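Beta-glucoside phosphorylase BglX (Unidentified, PDB 5VQE) probably cleaves beta-glucosides with phosphate as a glycoside hydrolase family 3 phosphorylase, holding a glucose unit in the pocket of its barrel domain. Local coordinates at residues 303-315 with 337-350. Numbering follows the deposited sequence.
Sequences EALPTSIQNGADM and LLTHERLDEAVARI
I309 O, A313 O and D314 OD1 ring the edge of the R342 guanidinium, while A346 CB rests off-centre over one face. R342 NE donates to I309 O at 2.8 Å, nearly straight (173°) and in the guanidinium plane; G312 N reaches the same oxygen from the opposite face of its carbonyl plane. R342 NH2 forms a salt bridge to D314 OD1 (2.9 Å) from above the carboxylate plane, plus a weak bond to A313 O, and NH1 pairs with E345 OE1. Exchanging R342 for a leucine would probably cost D314 OD1 its salt bridge to helix 340-350, though R276 still pairs with OD2, and leave I309 O with one donor fewer. The positive phi of G312 and two backbone bonds reaching back to S308 and I309 identify a Schellman motif ending helix 301-310; in this TIM-barrel-type domain the chain then enters strand 316-317. At the N-terminus of helix 340-350, Q310 OE1 accepts from T339 N (2.9 Å), and T339 OG1, at the N-cap, accepts a capping bond from R342 N. Q310 CG is anti to the backbone N (chi1 -174°), and the bend at chi2 (61°) turns OE1 toward T339 N. I309 CG2 packs on L338 CD1 at 3.6 Å.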
ATOM      1  N   GLU A 303       8.515 -10.667  25.272  1.00 13.88           N
ATOM      2  CA  GLU A 303       7.663  -9.696  25.948  1.00 14.48           C
ATOM      3  C   GLU A 303       6.755  -8.952  24.973  1.00 13.59           C
ATOM      4  O   GLU A 303       5.624  -8.604  25.333  1.00 14.48           O
ATOM      5  CB  GLU A 303       8.514  -8.666  26.700  1.00 17.37           C
ATOM      6  CG  GLU A 303       9.356  -9.217  27.840  1.00 29.06           C
ATOM      7  CD  GLU A 303      10.427  -8.227  28.300  1.00 35.13           C
ATOM      8  OE1 GLU A 303      10.372  -7.041  27.893  1.00 29.17           O
ATOM      9  OE2 GLU A 303      11.329  -8.637  29.059  1.00 32.97           O
ATOM     10  N   ALA A 304       7.234  -8.696  23.750  1.00 13.68           N
ATOM     11  CA  ALA A 304       6.536  -7.784  22.844  1.00 14.10           C
ATOM     12  C   ALA A 304       5.194  -8.351  22.403  1.00 12.20           C
ATOM     13  O   ALA A 304       4.187  -7.636  22.383  1.00 10.82           O
ATOM     14  CB  ALA A 304       7.403  -7.485  21.624  1.00 13.71           C
ATOM     15  N   LEU A 305       5.163  -9.627  22.025  1.00 10.85           N
ATOM     16  CA  LEU A 305       3.954 -10.181  21.419  1.00 12.58           C
ATOM     17  C   LEU A 305       2.751 -10.084  22.348  1.00 12.82           C
ATOM     18  O   LEU A 305       1.722  -9.529  21.925  1.00 12.33           O
ATOM     19  CB  LEU A 305       4.231 -11.616  20.950  1.00 12.51           C
ATOM     20  CG  LEU A 305       5.343 -11.725  19.884  1.00 16.73           C
ATOM     21  CD1 LEU A 305       5.616 -13.158  19.483  1.00 18.62           C
ATOM     22  CD2 LEU A 305       5.025 -10.917  18.622  1.00 17.34           C
ATOM     23  N   PRO A 306       2.799 -10.551  23.599  1.00 11.23           N
ATOM     24  CA  PRO A 306       1.639 -10.342  24.476  1.00 12.51           C
ATOM     25  C   PRO A 306       1.429  -8.889  24.836  1.00 11.24           C
ATOM     26  O   PRO A 306       0.285  -8.477  25.054  1.00 15.36           O
ATOM     27  CB  PRO A 306       1.971 -11.190  25.709  1.00 15.29           C
ATOM     28  CG  PRO A 306       3.463 -11.305  25.705  1.00 17.04           C
ATOM     29  CD  PRO A 306       3.869 -11.314  24.268  1.00 12.88           C
ATOM     30  N   THR A 307       2.497  -8.091  24.887  1.00 14.23           N
ATOM     31  CA  THR A 307       2.349  -6.689  25.259  1.00 11.24           C
ATOM     32  C   THR A 307       1.582  -5.916  24.195  1.00 10.72           C
ATOM     33  O   THR A 307       0.787  -5.028  24.527  1.00 12.40           O
ATOM     34  CB  THR A 307       3.722  -6.061  25.505  1.00 15.44           C
ATOM     35  OG1 THR A 307       4.322  -6.649  26.672  1.00 16.77           O
ATOM     36  CG2 THR A 307       3.620  -4.552  25.701  1.00 16.36           C
ATOM     37  N   SER A 308       1.802  -6.221  22.912  1.00 11.36           N
ATOM     38  CA  SER A 308       1.007  -5.562  21.876  1.00 10.53           C
ATOM     39  C   SER A 308      -0.475  -5.764  22.139  1.00 13.75           C
ATOM     40  O   SER A 308      -1.264  -4.813  22.086  1.00 13.84           O
ATOM     41  CB  SER A 308       1.369  -6.083  20.483  1.00  9.26           C
ATOM     42  OG  SER A 308       2.665  -5.681  20.098  1.00 10.11           O
ATOM     43  N   ILE A 309      -0.871  -7.001  22.445  1.00  9.37           N
ATOM     44  CA  ILE A 309      -2.280  -7.290  22.687  1.00 11.90           C
ATOM     45  C   ILE A 309      -2.757  -6.588  23.950  1.00 11.79           C
ATOM     46  O   ILE A 309      -3.819  -5.955  23.963  1.00 11.38           O
ATOM     47  CB  ILE A 309      -2.518  -8.808  22.769  1.00 11.11           C
ATOM     48  CG1 ILE A 309      -2.011  -9.513  21.502  1.00 13.76           C
ATOM     49  CG2 ILE A 309      -3.989  -9.096  22.972  1.00 12.77           C
ATOM     50  CD1 ILE A 309      -2.629  -9.006  20.201  1.00 15.59           C
ATOM     51  N   GLN A 310      -1.987  -6.704  25.036  1.00 12.79           N
ATOM     52  CA  GLN A 310      -2.370  -6.058  26.286  1.00 10.95           C
ATOM     53  C   GLN A 310      -2.551  -4.557  26.097  1.00 16.06           C
ATOM     54  O   GLN A 310      -3.445  -3.953  26.703  1.00 19.16           O
ATOM     55  CB  GLN A 310      -1.328  -6.335  27.366  1.00 12.95           C
ATOM     56  CG  GLN A 310      -1.717  -5.810  28.756  1.00 14.60           C
ATOM     57  CD  GLN A 310      -2.981  -6.435  29.293  1.00 17.29           C
ATOM     58  OE1 GLN A 310      -3.310  -7.583  28.982  1.00 17.26           O
ATOM     59  NE2 GLN A 310      -3.703  -5.682  30.107  1.00 21.41           N
ATOM     60  N   ASN A 311      -1.715  -3.936  25.267  1.00 14.89           N
ATOM     61  CA  ASN A 311      -1.733  -2.488  25.129  1.00 14.25           C
ATOM     62  C   ASN A 311      -2.714  -1.995  24.074  1.00 15.12           C
ATOM     63  O   ASN A 311      -2.782  -0.784  23.833  1.00 14.86           O
ATOM     64  CB  ASN A 311      -0.319  -1.977  24.827  1.00 12.71           C
ATOM     65  CG  ASN A 311       0.591  -2.046  26.045  1.00 16.01           C
ATOM     66  OD1 ASN A 311       0.177  -2.498  27.109  1.00 14.74           O
ATOM     67  ND2 ASN A 311       1.835  -1.609  25.892  1.00 16.96           N
ATOM     68  N   GLY A 312      -3.483  -2.886  23.448  1.00 11.39           N
ATOM     69  CA  GLY A 312      -4.611  -2.442  22.652  1.00 11.82           C
ATOM     70  C   GLY A 312      -4.766  -3.058  21.278  1.00 11.30           C
ATOM     71  O   GLY A 312      -5.799  -2.863  20.630  1.00 13.34           O
ATOM     72  N   ALA A 313      -3.765  -3.798  20.813  1.00 10.40           N
ATOM     73  CA  ALA A 313      -3.892  -4.504  19.545  1.00 11.93           C
ATOM     74  C   ALA A 313      -4.779  -5.728  19.719  1.00 10.59           C
ATOM     75  O   ALA A 313      -4.699  -6.432  20.727  1.00 11.66           O
ATOM     76  CB  ALA A 313      -2.518  -4.919  19.027  1.00 12.65           C
ATOM     77  N   ASP A 314      -5.642  -5.972  18.734  1.00 11.44           N
ATOM     78  CA  ASP A 314      -6.480  -7.164  18.748  1.00 12.22           C
ATOM     79  C   ASP A 314      -5.840  -8.333  18.023  1.00 11.20           C
ATOM     80  O   ASP A 314      -6.145  -9.493  18.342  1.00 10.11           O
ATOM     81  CB  ASP A 314      -7.841  -6.865  18.111  1.00 12.13           C
ATOM     82  CG  ASP A 314      -8.592  -5.764  18.832  1.00 15.42           C
ATOM     83  OD1 ASP A 314      -8.650  -5.805  20.083  1.00 13.15           O
ATOM     84  OD2 ASP A 314      -9.112  -4.854  18.148  1.00 13.63           O
ATOM     85  N   MET A 315      -4.955  -8.060  17.068  1.00 10.17           N
ATOM     86  CA  MET A 315      -4.370  -9.103  16.239  1.00 12.44           C
ATOM     87  C   MET A 315      -2.917  -8.795  15.913  1.00 14.16           C
ATOM     88  O   MET A 315      -2.556  -7.647  15.616  1.00 11.01           O
ATOM     89  CB  MET A 315      -5.201  -9.259  14.962  1.00 11.37           C
ATOM     90  CG  MET A 315      -4.637 -10.182  13.922  1.00 17.84           C
ATOM     91  SD  MET A 315      -5.840 -10.622  12.638  1.00 23.14           S
ATOM     92  CE  MET A 315      -7.380 -10.590  13.484  1.00 11.90           C
ATOM     93  N   LEU A 337       1.584 -10.924  31.550  1.00 15.80           N
ATOM     94  CA  LEU A 337       1.848  -9.882  30.559  1.00 19.38           C
ATOM     95  C   LEU A 337       0.610  -9.601  29.723  1.00 18.72           C
ATOM     96  O   LEU A 337       0.412  -8.476  29.245  1.00 18.32           O
ATOM     97  CB  LEU A 337       3.007 -10.285  29.648  1.00 19.01           C
ATOM     98  CG  LEU A 337       4.400  -9.819  30.060  1.00 25.60           C
ATOM     99  CD1 LEU A 337       4.647  -9.967  31.551  1.00 36.08           C
ATOM    100  CD2 LEU A 337       5.419 -10.613  29.273  1.00 20.66           C
ATOM    101  N   LEU A 338      -0.222 -10.615  29.527  1.00 14.06           N
ATOM    102  CA  LEU A 338      -1.502 -10.487  28.852  1.00 15.36           C
ATOM    103  C   LEU A 338      -2.562 -11.028  29.795  1.00 15.11           C
ATOM    104  O   LEU A 338      -2.433 -12.152  30.292  1.00 14.03           O
ATOM    105  CB  LEU A 338      -1.511 -11.266  27.536  1.00 16.30           C
ATOM    106  CG  LEU A 338      -2.864 -11.440  26.839  1.00 11.11           C
ATOM    107  CD1 LEU A 338      -3.435 -10.101  26.422  1.00 13.51           C
ATOM    108  CD2 LEU A 338      -2.724 -12.347  25.638  1.00 14.35           C
ATOM    109  N   THR A 339      -3.586 -10.234  30.061  1.00 13.92           N
ATOM    110  CA  THR A 339      -4.635 -10.685  30.960  1.00 18.67           C
ATOM    111  C   THR A 339      -5.667 -11.516  30.207  1.00 22.69           C
ATOM    112  O   THR A 339      -5.888 -11.341  29.003  1.00 17.10           O
ATOM    113  CB  THR A 339      -5.319  -9.496  31.638  1.00 18.58           C
ATOM    114  OG1 THR A 339      -6.053  -8.748  30.667  1.00 18.56           O
ATOM    115  CG2 THR A 339      -4.286  -8.594  32.301  1.00 20.94           C
ATOM    116  N   HIS A 340      -6.282 -12.452  30.932  1.00 15.56           N
ATOM    117  CA  HIS A 340      -7.364 -13.246  30.362  1.00 19.79           C
ATOM    118  C   HIS A 340      -8.528 -12.370  29.941  1.00 18.59           C
ATOM    119  O   HIS A 340      -9.253 -12.707  28.997  1.00 20.94           O
ATOM    120  CB  HIS A 340      -7.843 -14.291  31.372  1.00 17.48           C
ATOM    121  CG  HIS A 340      -6.872 -15.406  31.585  1.00 13.98           C
ATOM    122  ND1 HIS A 340      -7.007 -16.632  30.969  1.00 19.90           N
ATOM    123  CD2 HIS A 340      -5.744 -15.476  32.324  1.00 17.71           C
ATOM    124  CE1 HIS A 340      -6.005 -17.413  31.331  1.00 18.88           C
ATOM    125  NE2 HIS A 340      -5.224 -16.736  32.152  1.00 21.10           N
ATOM    126  N   GLU A 341      -8.723 -11.247  30.630  1.00 17.49           N
ATOM    127  CA  GLU A 341      -9.842 -10.370  30.325  1.00 19.80           C
ATOM    128  C   GLU A 341      -9.591  -9.596  29.034  1.00 17.67           C
ATOM    129  O   GLU A 341     -10.506  -9.400  28.222  1.00 18.29           O
ATOM    130  CB  GLU A 341     -10.079  -9.430  31.508  1.00 25.33           C
ATOM    131  CG  GLU A 341     -10.627 -10.139  32.770  1.00 26.98           C
ATOM    132  CD  GLU A 341      -9.562 -10.837  33.636  1.00 26.91           C
ATOM    133  OE1 GLU A 341      -8.341 -10.679  33.394  1.00 21.17           O
ATOM    134  OE2 GLU A 341      -9.962 -11.554  34.578  1.00 22.71           O
ATOM    135  N   ARG A 342      -8.348  -9.177  28.814  1.00 16.45           N
ATOM    136  CA  ARG A 342      -7.995  -8.517  27.565  1.00 18.44           C
ATOM    137  C   ARG A 342      -7.956  -9.512  26.405  1.00 15.19           C
ATOM    138  O   ARG A 342      -8.320  -9.173  25.273  1.00 13.27           O
ATOM    139  CB  ARG A 342      -6.659  -7.812  27.749  1.00 19.85           C
ATOM    140  CG  ARG A 342      -6.104  -7.153  26.525  1.00 18.96           C
ATOM    141  CD  ARG A 342      -6.910  -5.977  26.007  1.00 19.67           C
ATOM    142  NE  ARG A 342      -6.551  -5.822  24.604  1.00 13.29           N
ATOM    143  CZ  ARG A 342      -7.396  -5.717  23.587  1.00 14.65           C
ATOM    144  NH1 ARG A 342      -8.703  -5.668  23.779  1.00 13.87           N
ATOM    145  NH2 ARG A 342      -6.911  -5.630  22.355  1.00 17.88           N
ATOM    146  N   LEU A 343      -7.514 -10.744  26.662  1.00 15.65           N
ATOM    147  CA  LEU A 343      -7.572 -11.778  25.633  1.00 18.74           C
ATOM    148  C   LEU A 343      -8.999 -11.964  25.131  1.00 15.96           C
ATOM    149  O   LEU A 343      -9.245 -12.007  23.919  1.00 13.47           O
ATOM    150  CB  LEU A 343      -7.024 -13.096  26.181  1.00 17.67           C
ATOM    151  CG  LEU A 343      -7.144 -14.308  25.262  1.00 16.45           C
ATOM    152  CD1 LEU A 343      -6.372 -14.079  23.971  1.00 12.64           C
ATOM    153  CD2 LEU A 343      -6.635 -15.558  25.964  1.00 17.36           C
ATOM    154  N   ASP A 344      -9.959 -12.072  26.052  1.00 16.33           N
ATOM    155  CA  ASP A 344     -11.345 -12.283  25.649  1.00 16.82           C
ATOM    156  C   ASP A 344     -11.882 -11.098  24.864  1.00 14.86           C
ATOM    157  O   ASP A 344     -12.705 -11.275  23.960  1.00 14.86           O
ATOM    158  CB  ASP A 344     -12.224 -12.539  26.875  1.00 14.94           C
ATOM    159  CG  ASP A 344     -12.074 -13.942  27.418  1.00 18.02           C
ATOM    160  OD1 ASP A 344     -11.435 -14.775  26.749  1.00 19.19           O
ATOM    161  OD2 ASP A 344     -12.597 -14.218  28.516  1.00 21.48           O
ATOM    162  N   GLU A 345     -11.429  -9.891  25.190  1.00 12.67           N
ATOM    163  CA  GLU A 345     -11.923  -8.702  24.510  1.00 16.82           C
ATOM    164  C   GLU A 345     -11.354  -8.602  23.102  1.00 11.42           C
ATOM    165  O   GLU A 345     -12.056  -8.215  22.162  1.00 12.66           O
ATOM    166  CB  GLU A 345     -11.570  -7.469  25.340  1.00 12.55           C
ATOM    167  CG  GLU A 345     -12.188  -6.180  24.855  1.00 17.84           C
ATOM    168  CD  GLU A 345     -11.748  -4.994  25.682  1.00 22.21           C
ATOM    169  OE1 GLU A 345     -10.536  -4.896  25.987  1.00 20.60           O
ATOM    170  OE2 GLU A 345     -12.612  -4.168  26.041  1.00 26.75           O
ATOM    171  N   ALA A 346     -10.088  -8.967  22.932  1.00 13.75           N
ATOM    172  CA  ALA A 346      -9.504  -9.002  21.597  1.00 14.31           C
ATOM    173  C   ALA A 346     -10.212 -10.028  20.722  1.00 13.42           C
ATOM    174  O   ALA A 346     -10.596  -9.736  19.584  1.00 12.53           O
ATOM    175  CB  ALA A 346      -8.010  -9.310  21.699  1.00 12.82           C
ATOM    176  N   VAL A 347     -10.395 -11.244  21.239  1.00 13.75           N
ATOM    177  CA  VAL A 347     -11.036 -12.294  20.454  1.00 10.75           C
ATOM    178  C   VAL A 347     -12.479 -11.937  20.147  1.00 12.45           C
ATOM    179  O   VAL A 347     -12.992 -12.272  19.074  1.00 14.17           O
ATOM    180  CB  VAL A 347     -10.925 -13.641  21.191  1.00 13.11           C
ATOM    181  CG1 VAL A 347     -11.748 -14.704  20.492  1.00 15.12           C
ATOM    182  CG2 VAL A 347      -9.480 -14.060  21.260  1.00 13.36           C
ATOM    183  N   ALA A 348     -13.162 -11.254  21.067  1.00 10.51           N
ATOM    184  CA  ALA A 348     -14.529 -10.832  20.789  1.00 12.83           C
ATOM    185  C   ALA A 348     -14.580  -9.911  19.576  1.00 13.48           C
ATOM    186  O   ALA A 348     -15.493 -10.010  18.749  1.00 11.29           O
ATOM    187  CB  ALA A 348     -15.131 -10.139  22.008  1.00 12.73           C
ATOM    188  N   ARG A 349     -13.609  -9.004  19.449  1.00 10.65           N
ATOM    189  CA  ARG A 349     -13.611  -8.098  18.308  1.00 10.06           C
ATOM    190  C   ARG A 349     -13.223  -8.818  17.021  1.00 11.76           C
ATOM    191  O   ARG A 349     -13.673  -8.429  15.939  1.00 10.85           O
ATOM    192  CB  ARG A 349     -12.676  -6.915  18.568  1.00 13.76           C
ATOM    193  CG  ARG A 349     -13.349  -5.756  19.280  1.00 12.44           C
ATOM    194  CD  ARG A 349     -12.548  -4.479  19.140  1.00 14.13           C
ATOM    195  NE  ARG A 349     -13.284  -3.305  19.611  1.00 14.98           N
ATOM    196  CZ  ARG A 349     -13.171  -2.769  20.827  1.00 16.18           C
ATOM    197  NH1 ARG A 349     -12.359  -3.295  21.728  1.00 14.77           N
ATOM    198  NH2 ARG A 349     -13.879  -1.698  21.144  1.00 13.05           N
ATOM    199  N   ILE A 350     -12.400  -9.863  17.119  1.00 10.65           N
ATOM    200  CA  ILE A 350     -12.065 -10.677  15.953  1.00 11.09           C
ATOM    201  C   ILE A 350     -13.282 -11.464  15.488  1.00 13.59           C
ATOM    202  O   ILE A 350     -13.670 -11.424  14.315  1.00 11.17           O
ATOM    203  CB  ILE A 350     -10.895 -11.618  16.288  1.00 10.80           C
ATOM    204  CG1 ILE A 350      -9.648 -10.804  16.641  1.00 11.01           C
ATOM    205  CG2 ILE A 350     -10.625 -12.563  15.135  1.00 11.25           C
ATOM    206  CD1 ILE A 350      -8.543 -11.616  17.243  1.00 10.87           C
TER
HETATM  207  O   HOH W   1       2.217  -6.479  28.931  1.00 20.24           O
HETATM  208  O   HOH W   2      -6.580  -6.049  31.419  1.00 18.59           O
HETATM  209  O   HOH W   3     -10.886  -5.714  21.650  1.00 10.30           O